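Local atomic coordinates of polyguluronate lyase (Corynebacterium sp., PDB entry 1UAI), a protein that probably cleaves the poly(alpha-L-guluronate) blocks of alginate as a lyase built on a jellyroll beta-sandwich. Residues 74-79 against 83-88; 146-151 against 176-181; 43-48 against 54-59. One frame throughout, in Å; residues are numbered along the deposited sequence.

Contact 1. Residues 74-79 against 83-88; sequences ELREMT and EEKASW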
ATOM      1  N   GLU A  74       4.081  -3.818   2.967  1.00  4.52           N
ATOM      2  CA  GLU A  74       2.701  -3.467   2.686  1.00  5.74           C
ATOM      3  C   GLU A  74       1.684  -4.400   3.327  1.00  4.65           C
ATOM      4  O   GLU A  74       1.911  -5.608   3.426  1.00  6.04           O
ATOM      5  CB  GLU A  74       2.558  -3.483   1.153  1.00  7.61           C
ATOM      6  CG  GLU A  74       1.209  -3.145   0.547  1.00  7.40           C
ATOM      7  CD  GLU A  74       1.223  -3.287  -0.974  1.00  6.95           C
ATOM      8  OE1 GLU A  74       1.679  -4.340  -1.475  1.00  7.07           O
ATOM      9  OE2 GLU A  74       0.778  -2.353  -1.679  1.00  7.80           O
ATOM     10  N   LEU A  75       0.561  -3.829   3.751  1.00  4.45           N
ATOM     11  CA  LEU A  75      -0.518  -4.594   4.361  1.00  4.84           C
ATOM     12  C   LEU A  75      -1.404  -5.201   3.276  1.00  4.24           C
ATOM     13  O   LEU A  75      -1.655  -4.578   2.239  1.00  5.39           O
ATOM     14  CB  LEU A  75      -1.364  -3.692   5.261  1.00  5.06           C
ATOM     15  CG  LEU A  75      -0.634  -3.004   6.415  1.00  5.10           C
ATOM     16  CD1 LEU A  75      -1.565  -1.996   7.079  1.00  5.80           C
ATOM     17  CD2 LEU A  75      -0.152  -4.039   7.419  1.00  6.63           C
ATOM     18  N   ARG A  76      -1.871  -6.418   3.532  1.00  4.08           N
ATOM     19  CA  ARG A  76      -2.732  -7.161   2.617  1.00  4.62           C
ATOM     20  C   ARG A  76      -4.015  -7.479   3.385  1.00  4.49           C
ATOM     21  O   ARG A  76      -3.970  -8.061   4.470  1.00  4.31           O
ATOM     22  CB  ARG A  76      -2.015  -8.443   2.191  1.00  5.58           C
ATOM     23  CG  ARG A  76      -2.619  -9.179   1.009  1.00  6.39           C
ATOM     24  CD  ARG A  76      -3.839 -10.014   1.365  1.00  7.02           C
ATOM     25  NE  ARG A  76      -4.096 -10.982   0.302  1.00  6.81           N
ATOM     26  CZ  ARG A  76      -5.302 -11.358  -0.107  1.00  6.32           C
ATOM     27  NH1 ARG A  76      -5.415 -12.245  -1.088  1.00  7.28           N
ATOM     28  NH2 ARG A  76      -6.392 -10.850   0.455  1.00  6.14           N
ATOM     29  N   GLU A  77      -5.157  -7.098   2.822  1.00  4.62           N
ATOM     30  CA  GLU A  77      -6.442  -7.296   3.485  1.00  4.67           C
ATOM     31  C   GLU A  77      -6.792  -8.742   3.816  1.00  4.32           C
ATOM     32  O   GLU A  77      -6.727  -9.628   2.962  1.00  5.08           O
ATOM     33  CB  GLU A  77      -7.570  -6.692   2.641  1.00  4.92           C
ATOM     34  CG  GLU A  77      -8.899  -6.603   3.386  1.00  4.76           C
ATOM     35  CD  GLU A  77     -10.086  -6.350   2.478  1.00  4.15           C
ATOM     36  OE1 GLU A  77      -9.887  -6.139   1.264  1.00  4.82           O
ATOM     37  OE2 GLU A  77     -11.228  -6.364   2.988  1.00  5.46           O
ATOM     38  N   MET A  78      -7.179  -8.963   5.065  1.00  4.86           N
ATOM     39  CA  MET A  78      -7.581 -10.279   5.535  1.00  5.07           C
ATOM     40  C   MET A  78      -9.000 -10.139   6.078  1.00  5.89           C
ATOM     41  O   MET A  78      -9.595  -9.063   6.016  1.00  6.16           O
ATOM     42  CB  MET A  78      -6.640 -10.759   6.642  1.00  6.45           C
ATOM     43  CG  MET A  78      -5.175 -10.843   6.234  1.00  6.39           C
ATOM     44  SD  MET A  78      -4.818 -12.117   4.993  1.00  7.27           S
ATOM     45  CE  MET A  78      -4.721 -13.580   6.037  1.00  8.66           C
ATOM     46  N   THR A  79      -9.544 -11.229   6.601  1.00  7.03           N
ATOM     47  CA  THR A  79     -10.889 -11.202   7.156  1.00  8.15           C
ATOM     48  C   THR A  79     -11.017 -12.265   8.243  1.00  8.79           C
ATOM     49  O   THR A  79     -10.127 -13.098   8.409  1.00  8.52           O
ATOM     50  CB  THR A  79     -11.947 -11.432   6.049  1.00  9.53           C
ATOM     51  OG1 THR A  79     -13.254 -11.187   6.580  1.00 10.38           O
ATOM     52  CG2 THR A  79     -11.875 -12.852   5.515  1.00 10.35           C
ATOM     53  N   GLU A  83      -7.700 -14.164   9.977  1.00 11.61           N
ATOM     54  CA  GLU A  83      -7.437 -15.586   9.771  1.00 11.99           C
ATOM     55  C   GLU A  83      -7.364 -16.028   8.314  1.00 11.38           C
ATOM     56  O   GLU A  83      -6.690 -17.006   7.992  1.00 12.28           O
ATOM     57  CB  GLU A  83      -8.499 -16.421  10.491  1.00 13.86           C
ATOM     58  CG  GLU A  83      -8.440 -16.343  12.008  1.00 17.08           C
ATOM     59  CD  GLU A  83      -7.101 -16.788  12.560  1.00 19.30           C
ATOM     60  OE1 GLU A  83      -6.611 -17.857  12.140  1.00 21.04           O
ATOM     61  OE2 GLU A  83      -6.541 -16.073  13.417  1.00 22.01           O
ATOM     62  N   GLU A  84      -8.064 -15.328   7.430  1.00 10.47           N
ATOM     63  CA  GLU A  84      -8.037 -15.700   6.022  1.00 10.89           C
ATOM     64  C   GLU A  84      -7.957 -14.499   5.099  1.00  8.78           C
ATOM     65  O   GLU A  84      -8.255 -13.371   5.492  1.00  8.29           O
ATOM     66  CB  GLU A  84      -9.263 -16.547   5.665  1.00 14.40           C
ATOM     67  CG  GLU A  84     -10.598 -15.892   5.949  1.00 18.89           C
ATOM     68  CD  GLU A  84     -11.762 -16.737   5.467  1.00 21.90           C
ATOM     69  OE1 GLU A  84     -11.845 -17.918   5.865  1.00 24.15           O
ATOM     70  OE2 GLU A  84     -12.594 -16.221   4.691  1.00 24.58           O
ATOM     71  N   LYS A  85      -7.546 -14.754   3.863  1.00  8.06           N
ATOM     72  CA  LYS A  85      -7.412 -13.705   2.864  1.00  7.85           C
ATOM     73  C   LYS A  85      -8.763 -13.144   2.448  1.00  7.55           C
ATOM     74  O   LYS A  85      -9.719 -13.891   2.233  1.00  8.43           O
ATOM     75  CB  LYS A  85      -6.693 -14.250   1.630  1.00  9.26           C
ATOM     76  CG  LYS A  85      -5.277 -14.729   1.892  1.00 11.04           C
ATOM     77  CD  LYS A  85      -4.665 -15.336   0.639  1.00 13.92           C
ATOM     78  CE  LYS A  85      -3.253 -15.833   0.897  1.00 16.82           C
ATOM     79  NZ  LYS A  85      -2.663 -16.463  -0.316  1.00 19.85           N
ATOM     80  N   ALA A  86      -8.840 -11.823   2.338  1.00  6.75           N
ATOM     81  CA  ALA A  86     -10.070 -11.177   1.915  1.00  6.73           C
ATOM     82  C   ALA A  86     -10.229 -11.388   0.416  1.00  5.72           C
ATOM     83  O   ALA A  86      -9.247 -11.446  -0.325  1.00  6.00           O
ATOM     84  CB  ALA A  86     -10.023  -9.691   2.235  1.00  6.64           C
ATOM     85  N   SER A  87     -11.478 -11.513  -0.014  1.00  6.39           N
ATOM     86  CA  SER A  87     -11.818 -11.712  -1.414  1.00  7.21           C
ATOM     87  C   SER A  87     -13.258 -11.253  -1.585  1.00  7.16           C
ATOM     88  O   SER A  87     -14.179 -11.886  -1.067  1.00  9.70           O
ATOM     89  CB  SER A  87     -11.699 -13.192  -1.780  1.00  8.40           C
ATOM     90  OG  SER A  87     -12.113 -13.413  -3.117  1.00 10.51           O
ATOM     91  N   TRP A  88     -13.466 -10.152  -2.298  1.00  6.41           N
ATOM     92  CA  TRP A  88     -14.819  -9.656  -2.483  1.00  5.74           C
ATOM     93  C   TRP A  88     -15.172  -9.276  -3.913  1.00  5.74           C
ATOM     94  O   TRP A  88     -14.307  -9.043  -4.764  1.00  6.10           O
ATOM     95  CB  TRP A  88     -15.103  -8.479  -1.535  1.00  6.54           C
ATOM     96  CG  TRP A  88     -13.962  -7.526  -1.348  1.00  5.56           C
ATOM     97  CD1 TRP A  88     -12.996  -7.581  -0.383  1.00  6.47           C
ATOM     98  CD2 TRP A  88     -13.657  -6.382  -2.155  1.00  5.85           C
ATOM     99  NE1 TRP A  88     -12.111  -6.542  -0.538  1.00  5.42           N
ATOM    100  CE2 TRP A  88     -12.492  -5.792  -1.618  1.00  5.20           C
ATOM    101  CE3 TRP A  88     -14.257  -5.799  -3.280  1.00  6.66           C
ATOM    102  CZ2 TRP A  88     -11.910  -4.645  -2.169  1.00  5.37           C
ATOM    103  CZ3 TRP A  88     -13.677  -4.657  -3.829  1.00  5.56           C
ATOM    104  CH2 TRP A  88     -12.514  -4.094  -3.271  1.00  5.88           C
TER
HETATM  105  O   HOH W   1      -7.938 -12.978  -2.188  1.00  8.79           O
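The R76 guanidinium has K85 over one face, K85 CB lying 3.6 Å from NH2 and offset toward the rim, a cation-pi contact with Y189, and at its edge the A86 carbonyl and a water. NH2 donates in plane to a lone pair of A86 O (3.0 Å, 170°), and NH1 hydrogen-bonds the water, which donates to the same oxygen, so A86 O is gripped twice. The W88 indole stacks on H95; at its edge, in the ring plane, E77 OE1 takes the NE1 hydrogen on its syn side (2.9 Å), carboxylate and ring turned 51° apart. OE1 is also hydrogen-bonded to F190 N, and OE2 to H223 NE2. With CG anti to the backbone nitrogen (chi1 -168°), E77 passes over A86, E77 CD 3.4 Å from A86 CB. E77 O accepts two donors, R76 NH2 and, from above the carbonyl plane, A86 N (3.1 Å). T79 N bonds E84 O (2.7 Å), and E83 and E84 both face T79 in a classic beta bulge. M78 SD rests 3.7 Å from K85 CA. Strand 84-85 pairs with the end of strand 72-79, whose earlier part is flanked by strands 16-20 and 189-192; E77 reaches V221 of strand 211-223.

Contact 2. Residues 146-151 against 176-181; sequences KLVTSD and VLQTTI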
ATOM      1  N   LYS A 146      -5.027   8.681 -14.396  1.00  5.64           N
ATOM      2  CA  LYS A 146      -5.532   9.969 -13.940  1.00  5.35           C
ATOM      3  C   LYS A 146      -4.524  10.676 -13.049  1.00  5.53           C
ATOM      4  O   LYS A 146      -4.128  10.156 -12.009  1.00  5.46           O
ATOM      5  CB  LYS A 146      -6.848   9.790 -13.171  1.00  6.91           C
ATOM      6  CG  LYS A 146      -7.313  11.027 -12.399  1.00  7.49           C
ATOM      7  CD  LYS A 146      -7.638  12.206 -13.303  1.00  8.87           C
ATOM      8  CE  LYS A 146      -8.097  13.399 -12.474  1.00  9.92           C
ATOM      9  NZ  LYS A 146      -8.444  14.575 -13.315  1.00 10.99           N
ATOM     10  N   LEU A 147      -4.096  11.858 -13.475  1.00  5.76           N
ATOM     11  CA  LEU A 147      -3.172  12.650 -12.679  1.00  5.43           C
ATOM     12  C   LEU A 147      -4.000  13.361 -11.614  1.00  5.35           C
ATOM     13  O   LEU A 147      -4.912  14.120 -11.937  1.00  6.05           O
ATOM     14  CB  LEU A 147      -2.465  13.698 -13.544  1.00  6.52           C
ATOM     15  CG  LEU A 147      -1.584  14.687 -12.773  1.00  6.31           C
ATOM     16  CD1 LEU A 147      -0.344  13.976 -12.251  1.00  6.38           C
ATOM     17  CD2 LEU A 147      -1.193  15.846 -13.680  1.00  6.14           C
ATOM     18  N   VAL A 148      -3.702  13.097 -10.349  1.00  5.18           N
ATOM     19  CA  VAL A 148      -4.413  13.751  -9.258  1.00  5.89           C
ATOM     20  C   VAL A 148      -3.825  15.152  -9.096  1.00  5.36           C
ATOM     21  O   VAL A 148      -4.553  16.141  -9.017  1.00  5.73           O
ATOM     22  CB  VAL A 148      -4.253  12.963  -7.942  1.00  5.05           C
ATOM     23  CG1 VAL A 148      -4.901  13.723  -6.795  1.00  6.16           C
ATOM     24  CG2 VAL A 148      -4.882  11.582  -8.091  1.00  6.38           C
ATOM     25  N   THR A 149      -2.499  15.221  -9.052  1.00  5.29           N
ATOM     26  CA  THR A 149      -1.793  16.488  -8.928  1.00  5.68           C
ATOM     27  C   THR A 149      -0.336  16.312  -9.332  1.00  5.11           C
ATOM     28  O   THR A 149       0.257  15.258  -9.096  1.00  5.39           O
ATOM     29  CB  THR A 149      -1.827  17.033  -7.480  1.00  6.27           C
ATOM     30  OG1 THR A 149      -1.021  18.216  -7.398  1.00  6.91           O
ATOM     31  CG2 THR A 149      -1.291  16.000  -6.499  1.00  7.36           C
ATOM     32  N   SER A 150       0.227  17.337  -9.964  1.00  5.46           N
ATOM     33  CA  SER A 150       1.628  17.313 -10.366  1.00  5.44           C
ATOM     34  C   SER A 150       2.411  18.083  -9.308  1.00  5.35           C
ATOM     35  O   SER A 150       3.608  18.331  -9.457  1.00  6.12           O
ATOM     36  CB  SER A 150       1.801  17.993 -11.725  1.00  6.29           C
ATOM     37  OG  SER A 150       1.348  19.336 -11.680  1.00  7.34           O
ATOM     38  N   ASP A 151       1.724  18.441  -8.228  1.00  5.46           N
ATOM     39  CA  ASP A 151       2.326  19.211  -7.153  1.00  5.98           C
ATOM     40  C   ASP A 151       2.221  18.521  -5.791  1.00  5.98           C
ATOM     41  O   ASP A 151       1.953  19.171  -4.778  1.00  7.30           O
ATOM     42  CB  ASP A 151       1.665  20.599  -7.124  1.00  7.47           C
ATOM     43  CG  ASP A 151       2.382  21.588  -6.225  1.00  9.19           C
ATOM     44  OD1 ASP A 151       3.626  21.539  -6.131  1.00  9.21           O
ATOM     45  OD2 ASP A 151       1.693  22.440  -5.624  1.00 13.27           O
ATOM     46  N   VAL A 176     -12.519  14.554  -3.030  1.00  8.60           N
ATOM     47  CA  VAL A 176     -12.922  14.832  -4.403  1.00  8.54           C
ATOM     48  C   VAL A 176     -12.775  13.611  -5.309  1.00  6.71           C
ATOM     49  O   VAL A 176     -11.723  12.971  -5.342  1.00  6.37           O
ATOM     50  CB  VAL A 176     -12.096  16.005  -4.984  1.00  8.72           C
ATOM     51  CG1 VAL A 176     -12.524  16.294  -6.415  1.00 10.77           C
ATOM     52  CG2 VAL A 176     -12.273  17.242  -4.112  1.00 11.28           C
ATOM     53  N   LEU A 177     -13.839  13.291  -6.041  1.00  6.99           N
ATOM     54  CA  LEU A 177     -13.830  12.156  -6.957  1.00  7.42           C
ATOM     55  C   LEU A 177     -12.808  12.416  -8.059  1.00  7.07           C
ATOM     56  O   LEU A 177     -12.867  13.439  -8.745  1.00  8.77           O
ATOM     57  CB  LEU A 177     -15.222  11.961  -7.568  1.00  7.81           C
ATOM     58  CG  LEU A 177     -15.393  10.796  -8.548  1.00  8.11           C
ATOM     59  CD1 LEU A 177     -15.068   9.480  -7.861  1.00  8.71           C
ATOM     60  CD2 LEU A 177     -16.819  10.782  -9.071  1.00  9.35           C
ATOM     61  N   GLN A 178     -11.875  11.485  -8.225  1.00  6.66           N
ATOM     62  CA  GLN A 178     -10.821  11.615  -9.225  1.00  6.62           C
ATOM     63  C   GLN A 178     -11.120  10.844 -10.497  1.00  6.35           C
ATOM     64  O   GLN A 178     -10.815  11.299 -11.601  1.00  7.19           O
ATOM     65  CB  GLN A 178      -9.493  11.123  -8.651  1.00  7.31           C
ATOM     66  CG  GLN A 178      -9.025  11.894  -7.435  1.00  7.51           C
ATOM     67  CD  GLN A 178      -8.828  13.364  -7.733  1.00  7.02           C
ATOM     68  OE1 GLN A 178      -8.098  13.725  -8.656  1.00  7.91           O
ATOM     69  NE2 GLN A 178      -9.478  14.223  -6.955  1.00  8.03           N
ATOM     70  N   THR A 179     -11.705   9.663 -10.338  1.00  6.63           N
ATOM     71  CA  THR A 179     -12.032   8.828 -11.480  1.00  6.79           C
ATOM     72  C   THR A 179     -12.980   7.712 -11.078  1.00  5.75           C
ATOM     73  O   THR A 179     -13.069   7.347  -9.904  1.00  6.70           O
ATOM     74  CB  THR A 179     -10.756   8.191 -12.086  1.00  7.43           C
ATOM     75  OG1 THR A 179     -11.096   7.483 -13.284  1.00  8.84           O
ATOM     76  CG2 THR A 179     -10.117   7.216 -11.099  1.00  8.79           C
ATOM     77  N   THR A 180     -13.705   7.199 -12.066  1.00  6.22           N
ATOM     78  CA  THR A 180     -14.624   6.089 -11.870  1.00  6.78           C
ATOM     79  C   THR A 180     -14.171   5.046 -12.881  1.00  6.90           C
ATOM     80  O   THR A 180     -14.133   5.313 -14.084  1.00  8.28           O
ATOM     81  CB  THR A 180     -16.084   6.490 -12.148  1.00  7.27           C
ATOM     82  OG1 THR A 180     -16.470   7.524 -11.236  1.00  7.84           O
ATOM     83  CG2 THR A 180     -17.007   5.295 -11.962  1.00  8.94           C
ATOM     84  N   ILE A 181     -13.806   3.870 -12.382  1.00  7.30           N
ATOM     85  CA  ILE A 181     -13.308   2.790 -13.221  1.00  8.11           C
ATOM     86  C   ILE A 181     -14.260   1.603 -13.266  1.00  7.82           C
ATOM     87  O   ILE A 181     -14.708   1.118 -12.229  1.00  7.64           O
ATOM     88  CB  ILE A 181     -11.930   2.316 -12.701  1.00  8.71           C
ATOM     89  CG1 ILE A 181     -10.926   3.470 -12.792  1.00  8.41           C
ATOM     90  CG2 ILE A 181     -11.448   1.108 -13.492  1.00 10.29           C
ATOM     91  CD1 ILE A 181      -9.605   3.197 -12.106  1.00  8.88           C
TER
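K146 lays its aliphatic chain across Q178 at about a right angle, and V148 meets the amide end of the same glutamine; no hydrogen bond joins the two segments. In K146, CG stands anti to the backbone nitrogen and a bend at chi2 (64°) carries the chain past Q178 O, with CG, CD and CE all near it, CE at 3.5 Å. The same CE lies 3.8 Å from Q178 OE1, so one methylene touches both a backbone and a side-chain oxygen of Q178.

Q178 is folded twice. CG sits anti to the carbonyl carbon, beside the backbone nitrogen (chi1 -61°), and a second bend (chi2 -60°) carries the amide back along its own strand. There NE2 donates to V176 O at 3.0 Å, approaching from well above that carbonyl plane. This bond fixes the rotation of the amide, and OE1 ends against one flank of V148, 3.7 Å from CG1, with CG2 and CA close by. K146 CB also approaches T179 CB, while the T179 hydroxyl is hydrogen-bonded to H145 NE2.

Strands 146-149 and 176-181 run nearly antiparallel, their axes 7.7 Å apart, too far for backbone pairing. Each bends at a classic bulge, V148 and T149 facing L135, Q178 and T179 facing V171. They belong to different sheets of the sandwich, strand 176-182 being the outermost of its sheet, and Y173 packs on both V148 and Q178. Chemically this is a surface seam of methylenes and methyls against amide and carbonyl oxygens. The K146 carbon next to the ammonium is probably polarised, so its approach to the two oxygens may be mildly attractive; with no hydrogen bond across it, the contact is small and probably rests on weak C-H to oxygen and van der Waals approaches.

Contact 3. Residues 43-48 against 54-59; sequences PWFQVN and VQFRAA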
ATOM      1  N   PRO A  43      13.865  -0.594   9.919  1.00  6.52           N
ATOM      2  CA  PRO A  43      12.979   0.555   9.695  1.00  5.97           C
ATOM      3  C   PRO A  43      11.820   0.251   8.743  1.00  5.54           C
ATOM      4  O   PRO A  43      11.031   1.137   8.418  1.00  6.33           O
ATOM      5  CB  PRO A  43      13.924   1.572   9.082  1.00  7.46           C
ATOM      6  CG  PRO A  43      14.733   0.697   8.158  1.00  7.96           C
ATOM      7  CD  PRO A  43      15.035  -0.523   9.021  1.00  7.59           C
ATOM      8  N   TRP A  44      11.713  -1.003   8.313  1.00  5.63           N
ATOM      9  CA  TRP A  44      10.706  -1.405   7.332  1.00  5.02           C
ATOM     10  C   TRP A  44       9.239  -1.357   7.735  1.00  4.90           C
ATOM     11  O   TRP A  44       8.382  -1.048   6.907  1.00  4.81           O
ATOM     12  CB  TRP A  44      11.025  -2.815   6.829  1.00  5.87           C
ATOM     13  CG  TRP A  44      12.490  -3.094   6.754  1.00  6.76           C
ATOM     14  CD1 TRP A  44      13.176  -4.044   7.448  1.00  7.22           C
ATOM     15  CD2 TRP A  44      13.462  -2.384   5.975  1.00  7.66           C
ATOM     16  NE1 TRP A  44      14.518  -3.971   7.155  1.00  8.42           N
ATOM     17  CE2 TRP A  44      14.721  -2.961   6.252  1.00  8.71           C
ATOM     18  CE3 TRP A  44      13.391  -1.315   5.072  1.00  8.51           C
ATOM     19  CZ2 TRP A  44      15.902  -2.503   5.659  1.00  9.65           C
ATOM     20  CZ3 TRP A  44      14.566  -0.860   4.480  1.00 10.02           C
ATOM     21  CH2 TRP A  44      15.805  -1.455   4.779  1.00 10.06           C
ATOM     22  N   PHE A  45       8.950  -1.675   8.991  1.00  4.46           N
ATOM     23  CA  PHE A  45       7.578  -1.708   9.484  1.00  4.99           C
ATOM     24  C   PHE A  45       7.637  -1.400  10.973  1.00  4.82           C
ATOM     25  O   PHE A  45       7.900  -2.280  11.790  1.00  5.57           O
ATOM     26  CB  PHE A  45       6.997  -3.104   9.244  1.00  4.73           C
ATOM     27  CG  PHE A  45       5.593  -3.279   9.742  1.00  4.86           C
ATOM     28  CD1 PHE A  45       4.538  -2.587   9.156  1.00  4.46           C
ATOM     29  CD2 PHE A  45       5.321  -4.153  10.791  1.00  5.20           C
ATOM     30  CE1 PHE A  45       3.230  -2.766   9.606  1.00  5.10           C
ATOM     31  CE2 PHE A  45       4.018  -4.338  11.249  1.00  5.69           C
ATOM     32  CZ  PHE A  45       2.971  -3.643  10.654  1.00  5.94           C
ATOM     33  N   GLN A  46       7.377  -0.145  11.321  1.00  4.84           N
ATOM     34  CA  GLN A  46       7.463   0.291  12.706  1.00  5.09           C
ATOM     35  C   GLN A  46       6.592   1.512  12.938  1.00  4.94           C
ATOM     36  O   GLN A  46       6.107   2.130  11.994  1.00  4.94           O
ATOM     37  CB  GLN A  46       8.909   0.689  13.015  1.00  5.98           C
ATOM     38  CG  GLN A  46       9.370   1.879  12.166  1.00  6.82           C
ATOM     39  CD  GLN A  46      10.687   2.472  12.621  1.00  7.50           C
ATOM     40  OE1 GLN A  46      11.759   1.949  12.318  1.00  9.07           O
ATOM     41  NE2 GLN A  46      10.612   3.572  13.362  1.00  9.39           N
ATOM     42  N   VAL A  47       6.387   1.854  14.204  1.00  5.25           N
ATOM     43  CA  VAL A  47       5.649   3.068  14.524  1.00  5.21           C
ATOM     44  C   VAL A  47       6.664   4.160  14.178  1.00  5.26           C
ATOM     45  O   VAL A  47       7.864   3.978  14.400  1.00  6.19           O
ATOM     46  CB  VAL A  47       5.315   3.161  16.030  1.00  5.64           C
ATOM     47  CG1 VAL A  47       4.697   4.519  16.346  1.00  5.67           C
ATOM     48  CG2 VAL A  47       4.361   2.047  16.418  1.00  6.10           C
ATOM     49  N   ASN A  48       6.213   5.276  13.618  1.00  5.85           N
ATOM     50  CA  ASN A  48       7.164   6.328  13.293  1.00  6.64           C
ATOM     51  C   ASN A  48       7.702   6.976  14.569  1.00  6.55           C
ATOM     52  O   ASN A  48       7.136   6.806  15.650  1.00  6.80           O
ATOM     53  CB  ASN A  48       6.538   7.377  12.358  1.00  6.54           C
ATOM     54  CG  ASN A  48       5.282   8.010  12.923  1.00  6.23           C
ATOM     55  OD1 ASN A  48       4.907   7.779  14.070  1.00  6.76           O
ATOM     56  ND2 ASN A  48       4.625   8.828  12.108  1.00  7.87           N
ATOM     57  N   VAL A  54       2.141   4.626  11.176  1.00  4.92           N
ATOM     58  CA  VAL A  54       2.996   3.501  10.836  1.00  5.15           C
ATOM     59  C   VAL A  54       3.895   3.808   9.650  1.00  4.80           C
ATOM     60  O   VAL A  54       3.435   4.247   8.594  1.00  5.23           O
ATOM     61  CB  VAL A  54       2.153   2.246  10.510  1.00  5.15           C
ATOM     62  CG1 VAL A  54       3.063   1.075  10.150  1.00  5.45           C
ATOM     63  CG2 VAL A  54       1.271   1.895  11.699  1.00  6.05           C
ATOM     64  N   GLN A  55       5.186   3.574   9.847  1.00  4.84           N
ATOM     65  CA  GLN A  55       6.186   3.780   8.812  1.00  4.81           C
ATOM     66  C   GLN A  55       6.420   2.481   8.046  1.00  4.40           C
ATOM     67  O   GLN A  55       6.714   1.444   8.646  1.00  5.31           O
ATOM     68  CB  GLN A  55       7.499   4.240   9.451  1.00  5.68           C
ATOM     69  CG  GLN A  55       8.702   4.232   8.521  1.00  6.18           C
ATOM     70  CD  GLN A  55       9.943   4.766   9.202  1.00  6.32           C
ATOM     71  OE1 GLN A  55       9.965   5.910   9.654  1.00  8.26           O
ATOM     72  NE2 GLN A  55      10.981   3.941   9.291  1.00  6.61           N
ATOM     73  N   PHE A  56       6.266   2.552   6.726  1.00  4.29           N
ATOM     74  CA  PHE A  56       6.495   1.417   5.833  1.00  4.53           C
ATOM     75  C   PHE A  56       7.643   1.833   4.921  1.00  4.63           C
ATOM     76  O   PHE A  56       7.567   2.874   4.264  1.00  5.02           O
ATOM     77  CB  PHE A  56       5.274   1.147   4.955  1.00  4.71           C
ATOM     78  CG  PHE A  56       4.076   0.638   5.700  1.00  4.56           C
ATOM     79  CD1 PHE A  56       3.872  -0.728   5.864  1.00  4.89           C
ATOM     80  CD2 PHE A  56       3.125   1.524   6.195  1.00  4.82           C
ATOM     81  CE1 PHE A  56       2.731  -1.206   6.505  1.00  5.46           C
ATOM     82  CE2 PHE A  56       1.982   1.056   6.838  1.00  5.42           C
ATOM     83  CZ  PHE A  56       1.783  -0.313   6.992  1.00  5.05           C
ATOM     84  N   ARG A  57       8.701   1.031   4.877  1.00  4.58           N
ATOM     85  CA  ARG A  57       9.846   1.346   4.031  1.00  4.68           C
ATOM     86  C   ARG A  57      10.298   0.117   3.257  1.00  4.53           C
ATOM     87  O   ARG A  57      10.366  -0.980   3.809  1.00  4.77           O
ATOM     88  CB  ARG A  57      11.013   1.871   4.876  1.00  4.95           C
ATOM     89  CG  ARG A  57      12.239   2.260   4.051  1.00  6.00           C
ATOM     90  CD  ARG A  57      13.423   2.686   4.915  1.00  5.98           C
ATOM     91  NE  ARG A  57      13.118   3.854   5.734  1.00  6.48           N
ATOM     92  CZ  ARG A  57      13.997   4.458   6.527  1.00  6.18           C
ATOM     93  NH1 ARG A  57      15.242   4.004   6.603  1.00  7.36           N
ATOM     94  NH2 ARG A  57      13.632   5.510   7.247  1.00  7.59           N
ATOM     95  N   ALA A  58      10.594   0.309   1.974  1.00  5.05           N
ATOM     96  CA  ALA A  58      11.078  -0.766   1.115  1.00  4.70           C
ATOM     97  C   ALA A  58      12.158  -0.196   0.201  1.00  4.29           C
ATOM     98  O   ALA A  58      11.894   0.689  -0.618  1.00  4.99           O
ATOM     99  CB  ALA A  58       9.936  -1.354   0.291  1.00  5.50           C
ATOM    100  N   ALA A  59      13.378  -0.705   0.359  1.00  4.76           N
ATOM    101  CA  ALA A  59      14.523  -0.260  -0.430  1.00  5.07           C
ATOM    102  C   ALA A  59      14.615  -1.021  -1.747  1.00  5.58           C
ATOM    103  O   ALA A  59      14.087  -2.122  -1.874  1.00  5.61           O
ATOM    104  CB  ALA A  59      15.805  -0.434   0.372  1.00  6.27           C
TER
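Backbone hydrogen bonds join W44 and Q46 to the 54-59 strand: R57 N to W44 O (2.9 Å), and the reciprocal pair between Q46 and Q55, Q55 N to Q46 O being the shorter at 2.7 Å. CA-H...O contacts fill in between, such as F56 CA to W44 O. Among side-chain bonds, Q55 NE2 donates in its amide plane to a lone pair of P43 O (2.9 Å, 170°). Q55 extends with CG anti to its nitrogen, alongside Q46; the two amides are stacked, their planes 22° apart, and Q46 NE2 turns to V47 O. On the other face the contacts are apolar: the F45 and F56 rings lie side by side, F45 CD1 3.5 Å from F56 CE1, and V54 CG1 touches F45 CE1. R57 is packed by P43 and W44: P43 CB covers one face of its guanidinium, whose NE bonds Q213 OE1, and R57 CD lies 3.8 Å from W44 CZ3. The chemistry is thus split: glutamine amides on one face, phenylalanines on the other against strands 16-20 and 72-79. R57 O is buried without a hydrogen-bond partner in the model; W44 CE3 at the ring edge (3.3 Å) and W44 CA approach it, C-H contacts that would probably only partly offset the missing bond.

From the N terminus, contact 3 comes first and closes a short hairpin over the five residues between 48 and 54, at one border of the seven-strand sheet. The chain then crosses to the other sheet as strand 72-79, where contact 1 closes a tighter hairpin with three residues between its segments. These two touch through L75, which packs on F56 and F45 and so joins the two layers. Contact 2 spans 24 residues, including strands 158-165 and 168-173, and brings the edges of both sheets together about 26 Å, centre to centre, from each of the others. The three follow in series, none nested or crossed; contacts 2 and 3 lie on opposite sides of the chain's centre.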